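Local coordinates for protein beta-1,4-exocellulase (Thermobifida fusca, PDB 4AVO) that probably hydrolyses cellulose chains as a family 6 cellobiohydrolase, the chain here being the catalytic domain with an active-site substitution and glucose units bound, at residues Val79-Leu84 with Glu109-Ile114; Ile117-Ala122 with Leu174-Asn179; Glu369-Asp374 with Ala398-His403; Tyr183-His188 with Gly221-Thr226. The protein carries 1 engineered substitution. All blocks are in the same frame, centred on the assembly; numbering follows the deposited sequence. Where two conformers were deposited one is given.

Contact 1. Residues Val79-Leu84 with Glu109-Ile114; sequences VVIYNL and EYIDPI. With BGC (beta-D-glucopyranose), chain B.
Y110 lays its phenol ring between N83 and I114, with I81 at its edge, and brings its hydroxyl to the backbone of Y82. CG leaves anti to the backbone N (chi1 -178°), which carries the ring away from the helix toward the end of the strand. CB of N83 sits over the middle of one face, 3.5 Å from the centroid, in a CH-pi contact; the amide stands steep to the ring and its ND2 bonds E97. At the ring's edge, CG2 of I81 lies 3.7 Å from CE2 of Y110. The hydroxyl accepts a nearly straight bond from Y82 N (OH to N 3.0 Å, 161° at the hydrogen) and also bonds the carbonyl of L40, so two backbone groups share one phenol oxygen. This is the first strand and the helix of a beta-alpha-beta crossover: strand 75-81 leads into helix 103-119, which runs back roughly antiparallel, and strand 127-133 returns parallel to the first. Next along the helix, I111 sends CD1 to CG2 of I81 at 3.7 Å, the side chains meeting at about a right angle. I114 meets I81 tip to tip, CD1 to CD1 at 4.1 Å, and the same CD1 of I114 lies over the other face of the Y110 ring, near its rim. The side chain of Y82 leads away from the helix, its CZ 3.6 Å from C5 of the bound glucose.

Contact 2. Residues Ile117-Ala122 with Leu174-Asn179; sequences IMWDFA and LGEIPN
The indole of W119 takes I177 on one face: CG1 stands 3.7 Å from the centroid of the five-membered ring, 17° off its normal, a CH-pi contact. Around the six-membered ring the approaches are slanted, with CD of P178 3.7 Å from CZ3 of W119 and the carbonyl of E176 close to CZ2. At the pyrrole end NE1 donates to a water 2.8 Å away, and that water in turn donates to OE2 of E176, so the indole nitrogen is tied to the carboxylate through one solvent molecule. I177 reaches this place with CG1 beside its own backbone N (chi1 -50°) and then runs on extended, which sets CD1 3.8 Å from CB of M118. An alanine here is likely to strip that face of the indole of its CG1 contact and open a gap beside CB of M118, with W119 freer to turn. Behind them, SD of M118 touches CD2 of L174 at 4.1 Å, while CB of A122 rests on CG of P178. N179 closes the far end with a weak bond from ND2 to the carbonyl of F121 (3.3 Å, 140°); its main partner is the carbonyl of L127, and its buried OD1 has no partner. The contact joins the C-terminal part of helix 103-119 and its type I turn W119 to A122 to the C-terminal part of helix 162-175 and the loop after it. M118 and L174 face strands 127-133 and 180-185, and F121 packs on helix 59-70.

Contact 3. Residues Glu369-Asp374 with Ala398-His403; sequences EGKGFD and APISGH. With BGC (beta-D-glucopyranose), chain C.
K371 turns its CG anti to its carbonyl carbon (chi1 -63°) and stays extended to NZ, which lands beside S401; E369 starts the same way, and its last torsion (chi3 58°) turns the carboxylate so that one oxygen faces the lysine and the other H403. NZ of K371 is gripped from several sides. It bonds the carbonyl of S401 at 2.9 Å, approaching from above the carbonyl plane, forms a salt bridge with OE1 of E369 at 2.8 Å, and donates to O3 of the glucose, also at 2.9 Å. Weaker bonds run from it to OG of S401 and O2 of the sugar, and OG has stronger partners in A93 and S94. D41 and E357 also bond the sugar. H403 meets the carboxylate edge-on: NE2 donates to the syn lone pair of OE2 of E369 (2.7 Å), ring and carboxylate being 12° from coplanar. Together with the lysine bond this fixes the rotation of the carboxylate, whose negative charge would probably steady the lysine's positive one. CG2 of I400 packs against CD of K371 at 3.5 Å. In the type II turn from I400 to H403, a CB on G402 would run into O3 of the glucose. Both segments are loops of the glycan pocket; backbone bonds tie G402 and H403 to S358, and G372 to L92, and the two lie between strand 346-350 and helix 406-414.

Contact 4. Residues Tyr183-His188 with Gly221-Thr226; sequences YIDAAH and GFISNT. With BGC (beta-D-glucopyranose), chain D.
Two parallel strands, 180-185 and 221-224, run into the glycan pocket. Backbone bonds alternate between them: I184 N to G221 O (3.0 Å), I223 N to I184 O (2.9 Å) and A186 N to I223 O (2.7 Å). Past the strands, N225 N bonds A187 O at 2.8 Å. One ring face of Y183 lies over the N of G221, toward the rim, and a CB on that glycine would clash with CE2; the Y183 hydroxyl bonds D347. A leucine in its place would probably leave D347 without that partner and the G221 backbone without its flat cover. On the other side of the sheet, I184 and F222 lie alongside each other, CB of I184 3.7 Å from CD2 of F222. D185 makes an Asx turn, its OD2 accepting from A187 N, and a water donates to D185 OD1 and A187 O and accepts from T226 N, linking the segments. At the pocket, H188 NE2 donates to O3 of the glucose (3.0 Å, 172°) in the ring plane, consistent with its predicted substrate-binding role. A sugar bound beyond the C-terminal ends of parallel strands is usual in alpha/beta barrels, of which family 6 enzymes have a distorted form.

Overall arrangement
Contacts 1, 3 and 4 are buried, whereas contact 2 is partly open at the outer ends of two helices. Contacts 1 and 2 share helix 103-119 and touch: L174 packs on I81 and I114, and M118 on V79. Contact 4 belongs to the same sheet as strand 75-81 of contact 1, and helix 162-175 of contact 2 leads into its first strand. Chemistry follows position: apolar and aromatic packing dominates in 1 and 2, backbone pairing in 4, and side-chain hydrogen bonds round a lysine and a carboxylate in 3. Contacts 1, 3 and 4 each reach a bound glucose, contact 3 from loops alone; contact 2 lies far from 3, nearest atoms about 19 Å apart.

Contact 1. Residues Val79-Leu84 with Glu109-Ile114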
# COMPACT_ATOMS: atom_id res chain seq x y z
N VAL A 79 -2.82 11.32 2.54
CA VAL A 79 -1.41 11.70 2.56
C VAL A 79 -0.62 10.52 3.09
O VAL A 79 -0.91 10.01 4.17
CB VAL A 79 -1.19 12.94 3.47
CG1 VAL A 79 0.29 13.34 3.52
CG2 VAL A 79 -2.03 14.11 2.97
N VAL A 80 0.40 10.09 2.34
CA VAL A 80 1.19 8.93 2.73
C VAL A 80 2.47 9.37 3.44
O VAL A 80 3.27 10.12 2.88
CB VAL A 80 1.54 8.01 1.53
CG1 VAL A 80 2.16 6.70 2.03
CG2 VAL A 80 0.29 7.73 0.69
N ILE A 81 2.61 8.91 4.67
CA ILE A 81 3.78 9.19 5.49
C ILE A 81 4.74 8.06 5.19
O ILE A 81 4.47 6.90 5.51
CB ILE A 81 3.40 9.23 6.99
CG1 ILE A 81 2.26 10.22 7.24
CG2 ILE A 81 4.63 9.52 7.88
CD1 ILE A 81 2.52 11.67 6.76
N TYR A 82 5.86 8.38 4.54
CA TYR A 82 6.73 7.36 3.96
C TYR A 82 8.19 7.81 3.93
O TYR A 82 8.75 8.08 2.86
CB TYR A 82 6.22 6.99 2.56
CG TYR A 82 6.92 5.81 1.93
CD1 TYR A 82 6.85 4.54 2.50
CD2 TYR A 82 7.64 5.96 0.73
CE1 TYR A 82 7.49 3.45 1.92
CE2 TYR A 82 8.28 4.88 0.14
CZ TYR A 82 8.21 3.63 0.75
OH TYR A 82 8.83 2.56 0.18
N ASN A 83 8.81 7.88 5.10
CA ASN A 83 10.21 8.28 5.17
C ASN A 83 10.94 7.79 6.42
O ASN A 83 11.81 8.48 6.94
CB ASN A 83 10.33 9.81 5.04
CG ASN A 83 11.71 10.25 4.56
OD1 ASN A 83 12.39 9.53 3.83
ND2 ASN A 83 12.11 11.46 4.94
N LEU A 84 10.61 6.59 6.89
CA LEU A 84 11.25 6.05 8.09
C LEU A 84 12.76 5.93 7.91
O LEU A 84 13.24 5.75 6.79
CB LEU A 84 10.70 4.67 8.45
CG LEU A 84 9.40 4.57 9.24
CD1 LEU A 84 8.91 3.14 9.19
CD2 LEU A 84 9.57 5.05 10.70
N GLU A 109 12.73 16.70 11.64
CA GLU A 109 12.78 17.31 10.31
C GLU A 109 11.77 16.73 9.32
O GLU A 109 11.61 17.25 8.21
CB GLU A 109 14.20 17.22 9.72
CG GLU A 109 15.32 17.72 10.64
CD GLU A 109 15.14 19.16 11.11
OE1 GLU A 109 14.70 20.01 10.30
OE2 GLU A 109 15.45 19.43 12.29
N TYR A 110 11.09 15.66 9.70
CA TYR A 110 10.06 15.09 8.84
C TYR A 110 8.66 15.14 9.50
O TYR A 110 7.80 15.90 9.05
CB TYR A 110 10.46 13.69 8.35
CG TYR A 110 9.46 13.06 7.42
CD1 TYR A 110 9.38 13.42 6.07
CD2 TYR A 110 8.59 12.08 7.89
CE1 TYR A 110 8.44 12.83 5.22
CE2 TYR A 110 7.66 11.48 7.06
CZ TYR A 110 7.59 11.85 5.73
OH TYR A 110 6.66 11.24 4.92
N ILE A 111 8.45 14.37 10.56
CA ILE A 111 7.14 14.35 11.22
C ILE A 111 6.74 15.72 11.78
O ILE A 111 5.61 16.17 11.57
CB ILE A 111 7.03 13.24 12.31
CG1 ILE A 111 7.22 11.85 11.69
CG2 ILE A 111 5.68 13.33 13.07
CD1 ILE A 111 6.15 11.47 10.63
N ASP A 112 7.65 16.38 12.49
CA ASP A 112 7.32 17.66 13.13
C ASP A 112 6.84 18.73 12.14
O ASP A 112 5.80 19.34 12.38
CB ASP A 112 8.46 18.17 14.03
CG ASP A 112 8.55 17.43 15.36
OD1 ASP A 112 7.70 16.56 15.64
OD2 ASP A 112 9.50 17.72 16.13
N PRO A 113 7.58 18.95 11.03
CA PRO A 113 7.06 19.94 10.07
C PRO A 113 5.74 19.54 9.39
O PRO A 113 4.90 20.40 9.12
CB PRO A 113 8.18 20.10 9.04
CG PRO A 113 9.20 19.08 9.36
CD PRO A 113 8.97 18.56 10.74
N ILE A 114 5.56 18.24 9.12
CA ILE A 114 4.27 17.75 8.60
C ILE A 114 3.13 18.08 9.58
O ILE A 114 2.09 18.60 9.17
CB ILE A 114 4.29 16.24 8.29
CG1 ILE A 114 5.21 15.96 7.09
CG2 ILE A 114 2.86 15.72 8.01
CD1 ILE A 114 5.53 14.48 6.89
C2 BGC B . 6.33 -0.50 -3.57
C3 BGC B . 6.63 0.82 -4.30
C4 BGC B . 6.70 2.06 -3.41
C5 BGC B . 7.11 1.59 -2.01
C6 BGC B . 5.89 1.47 -1.10
C1 BGC B . 7.27 -0.84 -2.39
O2 BGC B . 6.52 -1.49 -4.55
O3 BGC B . 5.66 1.04 -5.31
O4 BGC B . 7.55 3.07 -3.98
O5 BGC B . 7.87 0.38 -1.96
O6 BGC B . 5.24 0.24 -1.35

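Contact 2. Residues Ile117-Ala122 with Leu174-Asn179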
# COMPACT_ATOMS: atom_id res chain seq x y z
N ILE A 117 2.31 21.87 9.64
CA ILE A 117 1.51 22.27 8.49
C ILE A 117 0.06 21.81 8.63
O ILE A 117 -0.85 22.60 8.41
CB ILE A 117 2.12 21.77 7.16
CG1 ILE A 117 3.43 22.51 6.89
CG2 ILE A 117 1.15 21.99 5.98
CD1 ILE A 117 4.32 21.84 5.87
N MET A 118 -0.14 20.56 9.03
CA MET A 118 -1.50 20.04 9.18
C MET A 118 -2.27 20.78 10.26
O MET A 118 -3.47 21.02 10.10
CB MET A 118 -1.51 18.53 9.42
CG MET A 118 -1.02 17.72 8.23
SD MET A 118 -1.20 15.96 8.54
CE MET A 118 -0.70 15.27 6.96
N TRP A 119 -1.59 21.17 11.34
CA TRP A 119 -2.20 22.00 12.39
C TRP A 119 -2.81 23.28 11.84
O TRP A 119 -3.86 23.71 12.31
CB TRP A 119 -1.22 22.32 13.52
CG TRP A 119 -1.28 21.36 14.69
CD1 TRP A 119 -0.30 20.50 15.10
CD2 TRP A 119 -2.38 21.16 15.59
NE1 TRP A 119 -0.72 19.78 16.19
CE2 TRP A 119 -2.00 20.16 16.51
CE3 TRP A 119 -3.67 21.72 15.70
CZ2 TRP A 119 -2.84 19.72 17.54
CZ3 TRP A 119 -4.51 21.28 16.72
CH2 TRP A 119 -4.09 20.28 17.62
N ASP A 120 -2.15 23.87 10.84
CA ASP A 120 -2.62 25.12 10.22
C ASP A 120 -3.95 24.98 9.51
O ASP A 120 -4.60 25.99 9.21
CB ASP A 120 -1.57 25.66 9.24
CG ASP A 120 -0.37 26.26 9.94
OD1 ASP A 120 -0.46 26.61 11.14
OD2 ASP A 120 0.68 26.38 9.28
N PHE A 121 -4.36 23.75 9.22
CA PHE A 121 -5.62 23.50 8.54
C PHE A 121 -6.70 22.96 9.48
O PHE A 121 -7.80 22.61 9.05
CB PHE A 121 -5.40 22.58 7.33
CG PHE A 121 -4.64 23.25 6.22
CD1 PHE A 121 -3.25 23.33 6.26
CD2 PHE A 121 -5.32 23.82 5.15
CE1 PHE A 121 -2.54 23.97 5.24
CE2 PHE A 121 -4.62 24.46 4.13
CZ PHE A 121 -3.23 24.54 4.18
N ALA A 122 -6.39 22.94 10.78
CA ALA A 122 -7.33 22.46 11.79
C ALA A 122 -8.60 23.31 11.85
O ALA A 122 -9.64 22.85 12.32
CB ALA A 122 -6.67 22.40 13.16
N LEU A 174 0.47 13.13 14.55
CA LEU A 174 -0.57 13.41 13.56
C LEU A 174 -1.97 13.15 14.12
O LEU A 174 -2.91 13.89 13.82
CB LEU A 174 -0.32 12.63 12.27
CG LEU A 174 1.04 12.85 11.59
CD1 LEU A 174 1.08 12.05 10.30
CD2 LEU A 174 1.35 14.33 11.31
N GLY A 175 -2.09 12.11 14.94
CA GLY A 175 -3.39 11.71 15.49
C GLY A 175 -4.01 12.70 16.45
O GLY A 175 -5.23 12.69 16.66
N GLU A 176 -3.19 13.57 17.04
CA GLU A 176 -3.71 14.56 17.97
C GLU A 176 -4.30 15.79 17.27
O GLU A 176 -4.90 16.66 17.92
CB GLU A 176 -2.66 14.96 19.02
CG GLU A 176 -1.41 15.63 18.49
CD GLU A 176 -0.33 15.71 19.56
OE1 GLU A 176 -0.55 15.22 20.68
OE2 GLU A 176 0.74 16.27 19.28
N ILE A 177 -4.14 15.84 15.95
CA ILE A 177 -4.72 16.91 15.12
C ILE A 177 -6.18 16.53 14.79
O ILE A 177 -6.43 15.40 14.38
CB ILE A 177 -3.87 17.14 13.84
CG1 ILE A 177 -2.39 17.30 14.22
CG2 ILE A 177 -4.36 18.38 13.05
CD1 ILE A 177 -1.42 17.34 13.04
N PRO A 178 -7.14 17.46 14.99
CA PRO A 178 -8.56 17.09 15.00
C PRO A 178 -9.12 16.46 13.73
O PRO A 178 -10.06 15.68 13.80
CB PRO A 178 -9.29 18.41 15.28
CG PRO A 178 -8.30 19.48 14.97
CD PRO A 178 -6.96 18.89 15.31
N ASN A 179 -8.57 16.81 12.57
CA ASN A 179 -9.12 16.29 11.32
C ASN A 179 -8.20 15.30 10.61
O ASN A 179 -8.36 15.04 9.42
CB ASN A 179 -9.57 17.44 10.40
CG ASN A 179 -8.47 18.45 10.13
OD1 ASN A 179 -7.39 18.38 10.71
ND2 ASN A 179 -8.75 19.41 9.24
O HOH W 1 0.84 17.50 16.73

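Contact 3. Residues Glu369-Asp374 with Ala398-His403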
# COMPACT_ATOMS: atom_id res chain seq x y z
N GLU A 369 17.89 9.96 -4.53
CA GLU A 369 16.73 9.63 -3.69
C GLU A 369 17.04 8.56 -2.64
O GLU A 369 16.20 8.25 -1.79
CB GLU A 369 15.56 9.16 -4.56
CG GLU A 369 15.08 10.21 -5.56
CD GLU A 369 13.99 9.68 -6.48
OE1 GLU A 369 12.93 9.26 -5.97
OE2 GLU A 369 14.20 9.70 -7.71
N GLY A 370 18.26 8.01 -2.70
CA GLY A 370 18.66 6.92 -1.82
C GLY A 370 18.23 5.55 -2.32
O GLY A 370 18.34 4.56 -1.59
N LYS A 371 17.79 5.48 -3.57
CA LYS A 371 17.20 4.25 -4.11
C LYS A 371 18.19 3.40 -4.89
O LYS A 371 18.99 3.93 -5.68
CB LYS A 371 15.99 4.59 -4.98
CG LYS A 371 14.87 5.25 -4.20
CD LYS A 371 13.79 5.79 -5.10
CE LYS A 371 12.64 6.34 -4.27
NZ LYS A 371 11.61 6.96 -5.13
N GLY A 372 18.13 2.09 -4.68
CA GLY A 372 19.01 1.16 -5.37
C GLY A 372 18.31 0.32 -6.41
O GLY A 372 17.10 0.44 -6.63
N PHE A 373 19.08 -0.54 -7.07
CA PHE A 373 18.53 -1.42 -8.09
C PHE A 373 18.17 -2.78 -7.47
O PHE A 373 19.05 -3.57 -7.12
CB PHE A 373 19.51 -1.56 -9.26
CG PHE A 373 19.19 -2.69 -10.21
CD1 PHE A 373 17.89 -2.89 -10.66
CD2 PHE A 373 20.20 -3.54 -10.66
CE1 PHE A 373 17.59 -3.93 -11.53
CE2 PHE A 373 19.91 -4.58 -11.55
CZ PHE A 373 18.61 -4.78 -11.98
N ASP A 374 16.87 -3.02 -7.34
CA ASP A 374 16.36 -4.26 -6.79
C ASP A 374 16.04 -5.20 -7.93
O ASP A 374 15.28 -4.84 -8.84
CB ASP A 374 15.10 -4.02 -5.96
CG ASP A 374 14.78 -5.18 -5.03
OD1 ASP A 374 14.53 -6.29 -5.53
OD2 ASP A 374 14.80 -4.98 -3.80
N ALA A 398 11.67 -0.06 -16.83
CA ALA A 398 10.98 0.66 -15.76
C ALA A 398 11.88 1.74 -15.17
O ALA A 398 13.07 1.51 -14.97
CB ALA A 398 10.57 -0.30 -14.68
N PRO A 399 11.30 2.92 -14.87
CA PRO A 399 12.09 3.97 -14.25
C PRO A 399 12.13 3.80 -12.72
O PRO A 399 11.53 2.87 -12.19
CB PRO A 399 11.33 5.24 -14.62
CG PRO A 399 9.90 4.80 -14.64
CD PRO A 399 9.92 3.37 -15.14
N ILE A 400 12.86 4.68 -12.05
CA ILE A 400 12.98 4.68 -10.59
C ILE A 400 11.59 4.70 -9.95
O ILE A 400 10.65 5.28 -10.51
CB ILE A 400 13.83 5.88 -10.14
CG1 ILE A 400 15.27 5.71 -10.63
CG2 ILE A 400 13.79 6.07 -8.62
CD1 ILE A 400 16.05 7.00 -10.65
N SER A 401 11.45 4.05 -8.79
CA SER A 401 10.16 4.00 -8.10
C SER A 401 9.57 5.40 -7.93
O SER A 401 10.29 6.34 -7.59
CB SER A 401 10.28 3.31 -6.73
OG SER A 401 11.17 4.01 -5.87
N GLY A 402 8.28 5.52 -8.20
CA GLY A 402 7.58 6.79 -8.08
C GLY A 402 7.64 7.64 -9.34
O GLY A 402 6.84 8.56 -9.51
N HIS A 403 8.58 7.32 -10.23
CA HIS A 403 8.68 8.03 -11.51
C HIS A 403 7.63 7.53 -12.49
O HIS A 403 7.17 6.38 -12.39
CB HIS A 403 10.08 7.87 -12.12
CG HIS A 403 11.17 8.50 -11.31
ND1 HIS A 403 12.20 9.22 -11.88
CD2 HIS A 403 11.40 8.51 -9.97
CE1 HIS A 403 13.02 9.64 -10.93
NE2 HIS A 403 12.56 9.23 -9.77
C2 BGC C . 8.32 5.41 -4.04
C3 BGC C . 7.96 6.87 -3.78
C4 BGC C . 6.65 7.24 -4.47
C5 BGC C . 5.58 6.20 -4.15
C6 BGC C . 4.27 6.45 -4.90
C1 BGC C . 7.17 4.45 -3.72
O2 BGC C . 9.47 5.10 -3.28
O3 BGC C . 8.99 7.73 -4.21
O4 BGC C . 6.26 8.53 -4.05
O5 BGC C . 6.04 4.90 -4.46
O6 BGC C . 4.46 6.20 -6.28

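Contact 4. Residues Tyr183-His188 with Gly221-Thr226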
# COMPACT_ATOMS: atom_id res chain seq x y z
N TYR A 183 -4.26 5.61 9.40
CA TYR A 183 -4.37 4.20 9.06
C TYR A 183 -2.98 3.58 9.02
O TYR A 183 -2.09 4.09 8.33
CB TYR A 183 -5.09 4.02 7.72
CG TYR A 183 -6.57 4.38 7.77
CD1 TYR A 183 -6.98 5.71 7.80
CD2 TYR A 183 -7.54 3.38 7.77
CE1 TYR A 183 -8.33 6.04 7.83
CE2 TYR A 183 -8.89 3.70 7.80
CZ TYR A 183 -9.28 5.03 7.83
OH TYR A 183 -10.61 5.37 7.86
N ILE A 184 -2.79 2.49 9.77
CA ILE A 184 -1.52 1.77 9.79
C ILE A 184 -1.47 0.82 8.60
O ILE A 184 -2.44 0.13 8.30
CB ILE A 184 -1.36 0.96 11.11
CG1 ILE A 184 -1.15 1.91 12.30
CG2 ILE A 184 -0.22 -0.04 11.01
CD1 ILE A 184 -1.10 1.21 13.66
N ASP A 185 -0.33 0.78 7.91
CA ASP A 185 -0.18 -0.16 6.80
C ASP A 185 -0.11 -1.59 7.33
O ASP A 185 0.62 -1.88 8.28
CB ASP A 185 1.06 0.17 5.97
CG ASP A 185 1.23 -0.77 4.80
OD1 ASP A 185 0.61 -0.53 3.75
OD2 ASP A 185 1.95 -1.77 4.96
N ALA A 186 -0.86 -2.49 6.71
CA ALA A 186 -0.95 -3.87 7.18
C ALA A 186 -0.61 -4.89 6.10
O ALA A 186 -1.23 -5.95 6.02
CB ALA A 186 -2.33 -4.13 7.75
N ALA A 187 0.40 -4.56 5.28
CA ALA A 187 0.89 -5.47 4.24
C ALA A 187 -0.26 -5.96 3.34
O ALA A 187 -1.13 -5.19 2.98
CB ALA A 187 1.66 -6.64 4.87
N HIS A 188 -0.24 -7.24 2.98
CA HIS A 188 -1.33 -7.86 2.22
C HIS A 188 -1.36 -9.36 2.50
O HIS A 188 -0.46 -9.89 3.17
CB HIS A 188 -1.21 -7.56 0.72
CG HIS A 188 0.04 -8.09 0.10
ND1 HIS A 188 0.07 -9.26 -0.63
CD2 HIS A 188 1.31 -7.61 0.10
CE1 HIS A 188 1.30 -9.48 -1.05
NE2 HIS A 188 2.07 -8.50 -0.63
N GLY A 221 -7.70 3.04 11.65
CA GLY A 221 -7.85 1.77 10.98
C GLY A 221 -6.56 1.30 10.37
O GLY A 221 -5.47 1.73 10.77
N PHE A 222 -6.69 0.40 9.40
CA PHE A 222 -5.56 -0.27 8.77
C PHE A 222 -5.78 -0.32 7.27
O PHE A 222 -6.92 -0.31 6.80
CB PHE A 222 -5.40 -1.68 9.35
CG PHE A 222 -5.01 -1.69 10.79
CD1 PHE A 222 -5.95 -1.43 11.78
CD2 PHE A 222 -3.69 -1.92 11.15
CE1 PHE A 222 -5.58 -1.40 13.12
CE2 PHE A 222 -3.30 -1.90 12.49
CZ PHE A 222 -4.25 -1.64 13.48
N ILE A 223 -4.68 -0.35 6.52
CA ILE A 223 -4.77 -0.47 5.06
C ILE A 223 -3.94 -1.64 4.55
O ILE A 223 -2.80 -1.84 4.97
CB ILE A 223 -4.38 0.85 4.33
CG1 ILE A 223 -4.49 0.67 2.81
CG2 ILE A 223 -2.98 1.33 4.75
CD1 ILE A 223 -4.66 1.96 2.05
N SER A 224 -4.54 -2.42 3.64
CA SER A 224 -3.84 -3.54 3.02
C SER A 224 -3.64 -3.30 1.54
O SER A 224 -4.32 -2.46 0.94
CB SER A 224 -4.61 -4.85 3.24
OG SER A 224 -5.61 -5.04 2.24
N ASN A 225 -2.69 -4.04 0.95
CA ASN A 225 -2.47 -4.06 -0.50
C ASN A 225 -1.84 -2.79 -1.09
O ASN A 225 -1.84 -2.60 -2.30
CB ASN A 225 -3.78 -4.43 -1.23
CG ASN A 225 -3.55 -5.23 -2.52
OD1 ASN A 225 -4.28 -5.07 -3.50
ND2 ASN A 225 -2.55 -6.09 -2.52
N THR A 226 -1.28 -1.92 -0.24
CA THR A 226 -0.71 -0.67 -0.73
C THR A 226 0.44 -0.97 -1.67
O THR A 226 1.36 -1.70 -1.32
CB THR A 226 -0.23 0.27 0.40
OG1 THR A 226 -1.31 0.51 1.31
CG2 THR A 226 0.25 1.59 -0.18
C2 BGC D . 5.38 -10.04 0.04
C3 BGC D . 6.01 -8.87 -0.69
C4 BGC D . 7.06 -8.19 0.19
C5 BGC D . 8.05 -9.24 0.72
C6 BGC D . 9.01 -8.65 1.74
C1 BGC D . 6.44 -11.02 0.53
O2 BGC D . 4.48 -10.71 -0.82
O3 BGC D . 4.97 -7.98 -1.03
O4 BGC D . 7.79 -7.29 -0.60
O5 BGC D . 7.39 -10.34 1.34
O6 BGC D . 10.13 -9.49 1.88
O HOH W 2 -0.44 -2.42 2.42